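PDB 2YY7: L-threonine dehydrogenase from Flavobacterium frigidimaris, which probably catalyses the NAD-dependent oxidation of L-threonine at its 3-hydroxyl group, as an epimerase-like member of the short-chain dehydrogenase-reductase superfamily. Local coordinates for residues His100-Ala105 with Val163-Ile168; Pro132-Met137 with Asp285-Glu290; Thr250-Glu255 with Glu301-Asp306. One frame throughout, in Å; residues are numbered along the deposited sequence.

Contact 1 (His100-Ala105 with Val163-Ile168)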
loop_
_atom_site.group_PDB
_atom_site.type_symbol
_atom_site.label_atom_id
_atom_site.label_comp_id
_atom_site.label_asym_id
_atom_site.label_seq_id
_atom_site.Cartn_x
_atom_site.Cartn_y
_atom_site.Cartn_z
ATOM N N HIS A 100 7.300 -2.435 14.431
ATOM C CA HIS A 100 7.959 -2.473 15.742
ATOM C C HIS A 100 8.562 -1.125 16.105
ATOM O O HIS A 100 8.361 -0.628 17.212
ATOM C CB HIS A 100 9.067 -3.522 15.772
ATOM C CG HIS A 100 8.578 -4.920 15.568
ATOM N ND1 HIS A 100 7.283 -5.300 15.848
ATOM C CD2 HIS A 100 9.217 -6.035 15.148
ATOM C CE1 HIS A 100 7.147 -6.592 15.607
ATOM N NE2 HIS A 100 8.307 -7.062 15.183
ATOM N N VAL A 101 9.310 -0.539 15.178
ATOM C CA VAL A 101 9.938 0.758 15.427
ATOM C C VAL A 101 8.893 1.865 15.576
ATOM O O VAL A 101 9.036 2.744 16.422
ATOM C CB VAL A 101 10.931 1.131 14.295
ATOM C CG1 VAL A 101 11.485 2.538 14.517
ATOM C CG2 VAL A 101 12.072 0.126 14.264
ATOM N N LEU A 102 7.839 1.815 14.764
ATOM C CA LEU A 102 6.787 2.824 14.844
ATOM C C LEU A 102 6.062 2.709 16.180
ATOM O O LEU A 102 5.722 3.722 16.795
ATOM C CB LEU A 102 5.788 2.671 13.685
ATOM C CG LEU A 102 6.230 3.111 12.282
ATOM C CD1 LEU A 102 5.114 2.816 11.281
ATOM C CD2 LEU A 102 6.556 4.605 12.271
ATOM N N ASN A 103 5.827 1.475 16.625
ATOM C CA ASN A 103 5.155 1.237 17.902
ATOM C C ASN A 103 6.029 1.700 19.074
ATOM O O ASN A 103 5.513 2.102 20.116
ATOM C CB ASN A 103 4.795 -0.250 18.052
ATOM C CG ASN A 103 3.486 -0.613 17.355
ATOM O OD1 ASN A 103 3.260 -1.771 16.990
ATOM N ND2 ASN A 103 2.612 0.372 17.184
ATOM N N LEU A 104 7.349 1.645 18.914
ATOM C CA LEU A 104 8.234 2.105 19.983
ATOM C C LEU A 104 8.066 3.618 20.110
ATOM O O LEU A 104 8.070 4.168 21.214
ATOM C CB LEU A 104 9.706 1.779 19.682
ATOM C CG LEU A 104 10.388 0.516 20.247
ATOM C CD1 LEU A 104 9.721 0.092 21.545
ATOM C CD2 LEU A 104 10.341 -0.609 19.245
ATOM N N ALA A 105 7.912 4.289 18.971
ATOM C CA ALA A 105 7.727 5.736 18.964
ATOM C C ALA A 105 6.348 6.073 19.530
ATOM O O ALA A 105 6.192 7.039 20.280
ATOM C CB ALA A 105 7.867 6.281 17.544
ATOM N N VAL A 163 3.827 10.667 15.988
ATOM C CA VAL A 163 5.181 10.137 15.867
ATOM C C VAL A 163 6.053 10.938 14.902
ATOM O O VAL A 163 5.634 11.256 13.794
ATOM C CB VAL A 163 5.164 8.673 15.385
ATOM C CG1 VAL A 163 6.585 8.225 15.017
ATOM C CG2 VAL A 163 4.575 7.779 16.473
ATOM N N ASP A 164 7.273 11.251 15.325
ATOM C CA ASP A 164 8.202 11.985 14.469
ATOM C C ASP A 164 8.967 10.970 13.622
ATOM O O ASP A 164 10.016 10.474 14.037
ATOM C CB ASP A 164 9.197 12.790 15.310
ATOM C CG ASP A 164 10.061 13.726 14.468
ATOM O OD1 ASP A 164 10.035 13.641 13.221
ATOM O OD2 ASP A 164 10.781 14.554 15.062
ATOM N N VAL A 165 8.431 10.648 12.449
ATOM C CA VAL A 165 9.082 9.702 11.546
ATOM C C VAL A 165 9.371 10.412 10.229
ATOM O O VAL A 165 8.481 11.009 9.621
ATOM C CB VAL A 165 8.202 8.449 11.295
ATOM C CG1 VAL A 165 6.804 8.864 10.851
ATOM C CG2 VAL A 165 8.859 7.555 10.248
ATOM N N ARG A 166 10.626 10.349 9.802
ATOM C CA ARG A 166 11.055 11.012 8.581
ATOM C C ARG A 166 11.547 9.997 7.566
ATOM O O ARG A 166 12.185 9.006 7.925
ATOM C CB ARG A 166 12.148 12.019 8.931
ATOM C CG ARG A 166 11.760 12.849 10.151
ATOM C CD ARG A 166 12.756 13.936 10.512
ATOM N NE ARG A 166 12.318 14.623 11.724
ATOM C CZ ARG A 166 12.873 15.725 12.217
ATOM N NH1 ARG A 166 13.905 16.285 11.605
ATOM N NH2 ARG A 166 12.391 16.265 13.330
ATOM N N SER A 167 11.258 10.252 6.293
ATOM C CA SER A 167 11.640 9.331 5.232
ATOM C C SER A 167 11.990 9.991 3.904
ATOM O O SER A 167 11.552 11.102 3.607
ATOM C CB SER A 167 10.499 8.338 4.992
ATOM O OG SER A 167 10.840 7.388 3.993
ATOM N N ILE A 168 12.797 9.288 3.116
ATOM C CA ILE A 168 13.169 9.740 1.787
ATOM C C ILE A 168 13.173 8.538 0.842
ATOM O O ILE A 168 13.520 7.417 1.230
ATOM C CB ILE A 168 14.563 10.444 1.754
ATOM C CG1 ILE A 168 15.633 9.555 2.374
ATOM C CG2 ILE A 168 14.497 11.774 2.501
ATOM C CD1 ILE A 168 16.976 10.263 2.517
#

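Contact 2 (Pro132-Met137 with Asp285-Glu290)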
loop_
_atom_site.group_PDB
_atom_site.type_symbol
_atom_site.label_atom_id
_atom_site.label_comp_id
_atom_site.label_asym_id
_atom_site.label_seq_id
_atom_site.Cartn_x
_atom_site.Cartn_y
_atom_site.Cartn_z
ATOM N N PRO A 132 6.730 13.642 -10.105
ATOM C CA PRO A 132 6.299 14.535 -9.022
ATOM C C PRO A 132 6.265 13.846 -7.654
ATOM O O PRO A 132 6.235 12.618 -7.572
ATOM C CB PRO A 132 4.895 14.965 -9.456
ATOM C CG PRO A 132 4.887 14.731 -10.956
ATOM C CD PRO A 132 5.641 13.438 -11.075
ATOM N N GLN A 133 6.262 14.647 -6.590
ATOM C CA GLN A 133 6.194 14.134 -5.226
ATOM C C GLN A 133 4.852 13.421 -5.039
ATOM O O GLN A 133 4.774 12.368 -4.404
ATOM C CB GLN A 133 6.304 15.284 -4.220
ATOM C CG GLN A 133 5.908 14.904 -2.787
ATOM C CD GLN A 133 6.934 14.022 -2.102
ATOM O OE1 GLN A 133 6.580 13.087 -1.381
ATOM N NE2 GLN A 133 8.212 14.329 -2.303
ATOM N N TYR A 134 3.798 14.015 -5.589
ATOM C CA TYR A 134 2.455 13.446 -5.511
ATOM C C TYR A 134 2.091 12.997 -6.922
ATOM O O TYR A 134 1.921 13.823 -7.820
ATOM C CB TYR A 134 1.462 14.504 -5.022
ATOM C CG TYR A 134 1.800 15.076 -3.661
ATOM C CD1 TYR A 134 1.512 14.371 -2.492
ATOM C CD2 TYR A 134 2.422 16.319 -3.543
ATOM C CE1 TYR A 134 1.832 14.894 -1.236
ATOM C CE2 TYR A 134 2.749 16.847 -2.301
ATOM C CZ TYR A 134 2.452 16.135 -1.153
ATOM O OH TYR A 134 2.777 16.668 0.071
ATOM N N THR A 135 1.970 11.688 -7.116
ATOM C CA THR A 135 1.659 11.153 -8.437
ATOM C C THR A 135 1.063 9.753 -8.337
ATOM O O THR A 135 0.766 9.270 -7.248
ATOM C CB THR A 135 2.950 11.097 -9.300
ATOM O OG1 THR A 135 2.646 10.594 -10.604
ATOM C CG2 THR A 135 3.987 10.183 -8.648
ATOM N N ILE A 136 0.884 9.110 -9.485
ATOM C CA ILE A 136 0.347 7.757 -9.541
ATOM C C ILE A 136 1.407 6.789 -9.016
ATOM O O ILE A 136 2.582 6.912 -9.357
ATOM C CB ILE A 136 -0.018 7.379 -10.996
ATOM C CG1 ILE A 136 -1.173 8.261 -11.477
ATOM C CG2 ILE A 136 -0.374 5.906 -11.088
ATOM C CD1 ILE A 136 -1.490 8.113 -12.956
ATOM N N MET A 137 0.995 5.835 -8.180
ATOM C CA MET A 137 1.926 4.855 -7.625
ATOM C C MET A 137 1.316 3.455 -7.555
ATOM O O MET A 137 0.510 3.157 -6.674
ATOM C CB MET A 137 2.392 5.284 -6.223
ATOM C CG MET A 137 3.081 6.648 -6.183
ATOM S SD MET A 137 3.986 6.980 -4.642
ATOM C CE MET A 137 2.638 7.296 -3.514
ATOM N N ASP A 285 12.548 16.342 -7.048
ATOM C CA ASP A 285 12.613 16.422 -5.594
ATOM C C ASP A 285 12.535 17.846 -5.048
ATOM O O ASP A 285 13.173 18.155 -4.040
ATOM C CB ASP A 285 13.905 15.775 -5.097
ATOM C CG ASP A 285 15.147 16.503 -5.585
ATOM O OD1 ASP A 285 16.253 16.135 -5.147
ATOM O OD2 ASP A 285 15.021 17.439 -6.407
ATOM N N SER A 286 11.745 18.700 -5.695
ATOM C CA SER A 286 11.602 20.095 -5.270
ATOM C C SER A 286 11.117 20.308 -3.832
ATOM O O SER A 286 11.581 21.230 -3.155
ATOM C CB SER A 286 10.670 20.844 -6.228
ATOM O OG SER A 286 11.265 20.971 -7.509
ATOM N N GLN A 287 10.189 19.478 -3.359
ATOM C CA GLN A 287 9.695 19.638 -1.992
ATOM C C GLN A 287 10.809 19.431 -0.966
ATOM O O GLN A 287 10.863 20.119 0.055
ATOM C CB GLN A 287 8.543 18.667 -1.699
ATOM C CG GLN A 287 7.179 19.089 -2.247
ATOM C CD GLN A 287 6.991 18.763 -3.722
ATOM O OE1 GLN A 287 5.903 18.948 -4.275
ATOM N NE2 GLN A 287 8.046 18.276 -4.365
ATOM N N ALA A 288 11.701 18.482 -1.235
ATOM C CA ALA A 288 12.808 18.218 -0.320
ATOM C C ALA A 288 13.753 19.417 -0.267
ATOM O O ALA A 288 14.182 19.843 0.809
ATOM C CB ALA A 288 13.568 16.973 -0.762
ATOM N N ARG A 289 14.079 19.958 -1.435
ATOM C CA ARG A 289 14.980 21.103 -1.508
ATOM C C ARG A 289 14.349 22.340 -0.872
ATOM O O ARG A 289 15.031 23.123 -0.212
ATOM C CB ARG A 289 15.355 21.377 -2.972
ATOM C CG ARG A 289 15.959 20.154 -3.666
ATOM C CD ARG A 289 16.462 20.432 -5.084
ATOM N NE ARG A 289 16.950 19.197 -5.696
ATOM C CZ ARG A 289 18.225 18.917 -5.958
ATOM N NH1 ARG A 289 19.188 19.788 -5.679
ATOM N NH2 ARG A 289 18.541 17.736 -6.468
ATOM N N GLU A 290 13.043 22.498 -1.053
ATOM C CA GLU A 290 12.323 23.643 -0.503
ATOM C C GLU A 290 12.067 23.532 1.003
ATOM O O GLU A 290 12.282 24.494 1.745
ATOM C CB GLU A 290 10.993 23.821 -1.249
ATOM C CG GLU A 290 10.018 24.799 -0.610
ATOM C CD GLU A 290 8.705 24.897 -1.376
ATOM O OE1 GLU A 290 7.778 25.583 -0.893
ATOM O OE2 GLU A 290 8.598 24.289 -2.463
#

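Contact 3 (Thr250-Glu255 with Glu301-Asp306)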
loop_
_atom_site.group_PDB
_atom_site.type_symbol
_atom_site.label_atom_id
_atom_site.label_comp_id
_atom_site.label_asym_id
_atom_site.label_seq_id
_atom_site.Cartn_x
_atom_site.Cartn_y
_atom_site.Cartn_z
ATOM N N THR A 250 24.889 3.069 -20.810
ATOM C CA THR A 250 25.778 3.578 -21.853
ATOM C C THR A 250 26.530 4.801 -21.343
ATOM O O THR A 250 27.743 4.923 -21.540
ATOM C CB THR A 250 25.002 3.981 -23.134
ATOM O OG1 THR A 250 24.333 2.838 -23.675
ATOM C CG2 THR A 250 25.956 4.536 -24.188
ATOM N N GLU A 251 25.817 5.702 -20.673
ATOM C CA GLU A 251 26.449 6.913 -20.163
ATOM C C GLU A 251 27.462 6.656 -19.046
ATOM O O GLU A 251 28.550 7.231 -19.069
ATOM C CB GLU A 251 25.386 7.913 -19.686
ATOM C CG GLU A 251 24.416 8.339 -20.789
ATOM C CD GLU A 251 23.275 9.212 -20.284
ATOM O OE1 GLU A 251 22.600 8.818 -19.308
ATOM O OE2 GLU A 251 23.042 10.289 -20.871
ATOM N N ILE A 252 27.131 5.808 -18.071
ATOM C CA ILE A 252 28.088 5.563 -16.996
ATOM C C ILE A 252 29.293 4.775 -17.507
ATOM O O ILE A 252 30.411 4.971 -17.039
ATOM C CB ILE A 252 27.451 4.833 -15.775
ATOM C CG1 ILE A 252 28.527 4.607 -14.708
ATOM C CG2 ILE A 252 26.834 3.507 -16.196
ATOM C CD1 ILE A 252 27.989 4.206 -13.348
ATOM N N ALA A 253 29.064 3.897 -18.480
ATOM C CA ALA A 253 30.148 3.112 -19.059
ATOM C C ALA A 253 31.079 4.057 -19.826
ATOM O O ALA A 253 32.296 3.886 -19.811
ATOM C CB ALA A 253 29.585 2.038 -19.997
ATOM N N ASN A 254 30.498 5.057 -20.486
ATOM C CA ASN A 254 31.284 6.027 -21.245
ATOM C C ASN A 254 32.107 6.918 -20.320
ATOM O O ASN A 254 33.223 7.314 -20.658
ATOM C CB ASN A 254 30.379 6.903 -22.122
ATOM C CG ASN A 254 29.890 6.179 -23.368
ATOM O OD1 ASN A 254 30.476 5.182 -23.792
ATOM N ND2 ASN A 254 28.823 6.695 -23.974
ATOM N N GLU A 255 31.561 7.241 -19.153
ATOM C CA GLU A 255 32.292 8.076 -18.211
ATOM C C GLU A 255 33.489 7.281 -17.683
ATOM O O GLU A 255 34.580 7.826 -17.503
ATOM C CB GLU A 255 31.390 8.498 -17.048
ATOM C CG GLU A 255 32.015 9.563 -16.158
ATOM C CD GLU A 255 32.245 10.873 -16.890
ATOM O OE1 GLU A 255 33.094 11.665 -16.438
ATOM O OE2 GLU A 255 31.573 11.113 -17.916
ATOM N N GLU A 301 30.109 12.583 -13.471
ATOM C CA GLU A 301 31.552 12.777 -13.582
ATOM C C GLU A 301 32.304 12.758 -12.248
ATOM O O GLU A 301 33.318 12.073 -12.117
ATOM C CB GLU A 301 31.853 14.093 -14.317
ATOM C CG GLU A 301 33.320 14.526 -14.247
ATOM C CD GLU A 301 33.609 15.780 -15.061
ATOM O OE1 GLU A 301 32.824 16.749 -14.979
ATOM O OE2 GLU A 301 34.634 15.799 -15.775
ATOM N N SER A 302 31.826 13.511 -11.259
ATOM C CA SER A 302 32.502 13.544 -9.964
ATOM C C SER A 302 32.361 12.230 -9.196
ATOM O O SER A 302 33.253 11.849 -8.435
ATOM C CB SER A 302 31.995 14.717 -9.109
ATOM O OG SER A 302 30.585 14.702 -8.977
ATOM N N MET A 303 31.247 11.532 -9.385
ATOM C CA MET A 303 31.069 10.261 -8.700
ATOM C C MET A 303 31.982 9.201 -9.302
ATOM O O MET A 303 32.595 8.417 -8.578
ATOM C CB MET A 303 29.626 9.776 -8.796
ATOM C CG MET A 303 29.474 8.337 -8.342
ATOM S SD MET A 303 27.829 7.701 -8.539
ATOM C CE MET A 303 27.814 7.368 -10.324
ATOM N N THR A 304 32.062 9.171 -10.628
ATOM C CA THR A 304 32.905 8.199 -11.312
ATOM C C THR A 304 34.357 8.369 -10.874
ATOM O O THR A 304 35.054 7.394 -10.605
ATOM C CB THR A 304 32.814 8.352 -12.847
ATOM O OG1 THR A 304 31.478 8.062 -13.277
ATOM C CG2 THR A 304 33.778 7.391 -13.538
ATOM N N LYS A 305 34.807 9.617 -10.799
ATOM C CA LYS A 305 36.175 9.901 -10.389
ATOM C C LYS A 305 36.422 9.376 -8.981
ATOM O O LYS A 305 37.394 8.657 -8.736
ATOM C CB LYS A 305 36.437 11.412 -10.425
ATOM C CG LYS A 305 37.826 11.812 -9.957
ATOM C CD LYS A 305 37.976 13.327 -9.920
ATOM C CE LYS A 305 39.381 13.730 -9.498
ATOM N NZ LYS A 305 39.503 15.203 -9.304
ATOM N N ASP A 306 35.531 9.742 -8.060
ATOM C CA ASP A 306 35.639 9.334 -6.661
ATOM C C ASP A 306 35.587 7.818 -6.476
ATOM O O ASP A 306 36.286 7.273 -5.624
ATOM C CB ASP A 306 34.535 10.010 -5.839
ATOM C CG ASP A 306 34.828 10.002 -4.350
ATOM O OD1 ASP A 306 34.433 9.042 -3.661
ATOM O OD2 ASP A 306 35.474 10.959 -3.874
#

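Contact 1 (His100-Ala105 with Val163-Ile168)
The backbone oxygen of V163, whose side chain meets A105, accepts a hydrogen bond from H158 ND1 and a weak one from N of V165, 3.2 Å from V163 O, which closes an inverse gamma turn centred on D164. V163 and V165, on either side of D164 in sequence, both point toward helix 87-106. V163 CG1 lies 3.4 Å from A105 CB, tighter than ordinary van der Waals contact, while V163 CG2 is 3.8 Å from A105 CB. With CG1 anti to the backbone N (chi1 170°), the valine straddles the alanine methyl with both branches. One helical turn earlier, L102 turns its CD2 to V165 CG2 at 4.3 Å, a looser apolar touch. Such helix-on-sheet packing is that of a Rossmann fold: helix 87-106 precedes strand 112-118, which runs parallel to strand 164-174, and A105 also rests on I113. The carboxylate end of D164 leads away from the helix and pairs with R166. The guanidinium grips it side-on, R166 NE to D164 OD1 at 2.9 Å and nearly straight (175°), R166 NH2 to D164 OD2 also at 2.9 Å; the carbonyl oxygens of I226 and A229 hold R166 NH1.

Contact 2 (Pro132-Met137 with Asp285-Glu290)
Q133 and Y134 belong to the long loop that leads from strand 112-118 of the Rossmann sheet to helix 142-161, and Q287, in the first turn of helix 286-292, reaches out to meet Q133. Q287 CG stands anti to its carbonyl carbon (chi1 -79°), and a bend at the next bond brings the amide up to the loop. There NE2 of Q287 lies 3.5 Å from Q133 CB, CD of Q287 3.6 Å and OE1 of Q287 3.7 Å from that same carbon, so the amide is laid broadside against the methylene. The two glutamine side chains cross at a slant. Y134 CE2 is 4.3 Å from Q287 OE1, a marginal approach. Q133 CG in turn sits 3.7 Å above one face of the Y134 ring, toward its rim, and Y134 also packs on E138 of the second subunit. Behind Q287, D285 occupies the N-cap position but makes no capping bond with its side chain. Its carboxylate instead receives R289 NE at OD2, 2.7 Å away and almost straight, while D285 OD1 accepts the backbone N of A243. The loop has its own tie, from Q133 O to R169 NH1. Between loop and helix an amide rests on aliphatic carbon through van der Waals contact, whereas these directional bonds stay within the helix segment or run to A243 and R169.

Contact 3 (Thr250-Glu255 with Glu301-Asp306)
E255 and T304 meet where helices 249-257 and 300-311 pack in the C-terminal part of this epimerase-like fold, beyond the Rossmann core; the short axes approach to 10.3 Å and cross at -54°. The tight part lies at the end of the first helix. E255 CG is anti to its backbone N (chi1 -170°), which sets it 3.3 Å from T304 OG1 and 3.6 Å from T304 CB. That hydroxyl is spent on the carbonyl oxygen of L300. The bend at chi2 then carries the carboxylate to the first turn of helix 300-311, where E255 OE1 comes within 3.4 Å of E301 CA. E255 OE2 has a long, weak ion pair with K258. An alanine in place of E255 would probably open a gap beside T304 and leave K258 without this distant mate. The solvent side is looser: E301 lies at the exposed edge, its CB 3.5 Å from E255 OE1, while E301 OE2 stays 4.5 Å from that oxygen, like charges whose carboxylate planes stand 77° apart. Looser too is the buried flank, where M303 packs on M245 and F247 and I252 on F192; between the helices only methyl ends meet there, I252 CD1 to M303 CE at 4.4 Å.

Overall arrangement
The segments interleave along the chain: 132-137 falls between the two halves of contact 1, and 285-290 between those of contact 3, so contact 2 crosses both, while contact 1 closes before contact 3 opens. Contacts 1 and 3 lie on opposite sides of the chain's centre, their centres 36 Å apart. The centres of contacts 1 and 2 are 21 Å apart, and those of contacts 2 and 3 are 26 Å apart; none touches another. Contact 1 belongs to the nucleotide-binding Rossmann sheet, whereas contact 3 joins helices of the C-terminal part. Contact 2 brings helix 286-292, which directly precedes helix 300-311, back against the loop after strand 112-118, linking late chain to the NAD-binding core.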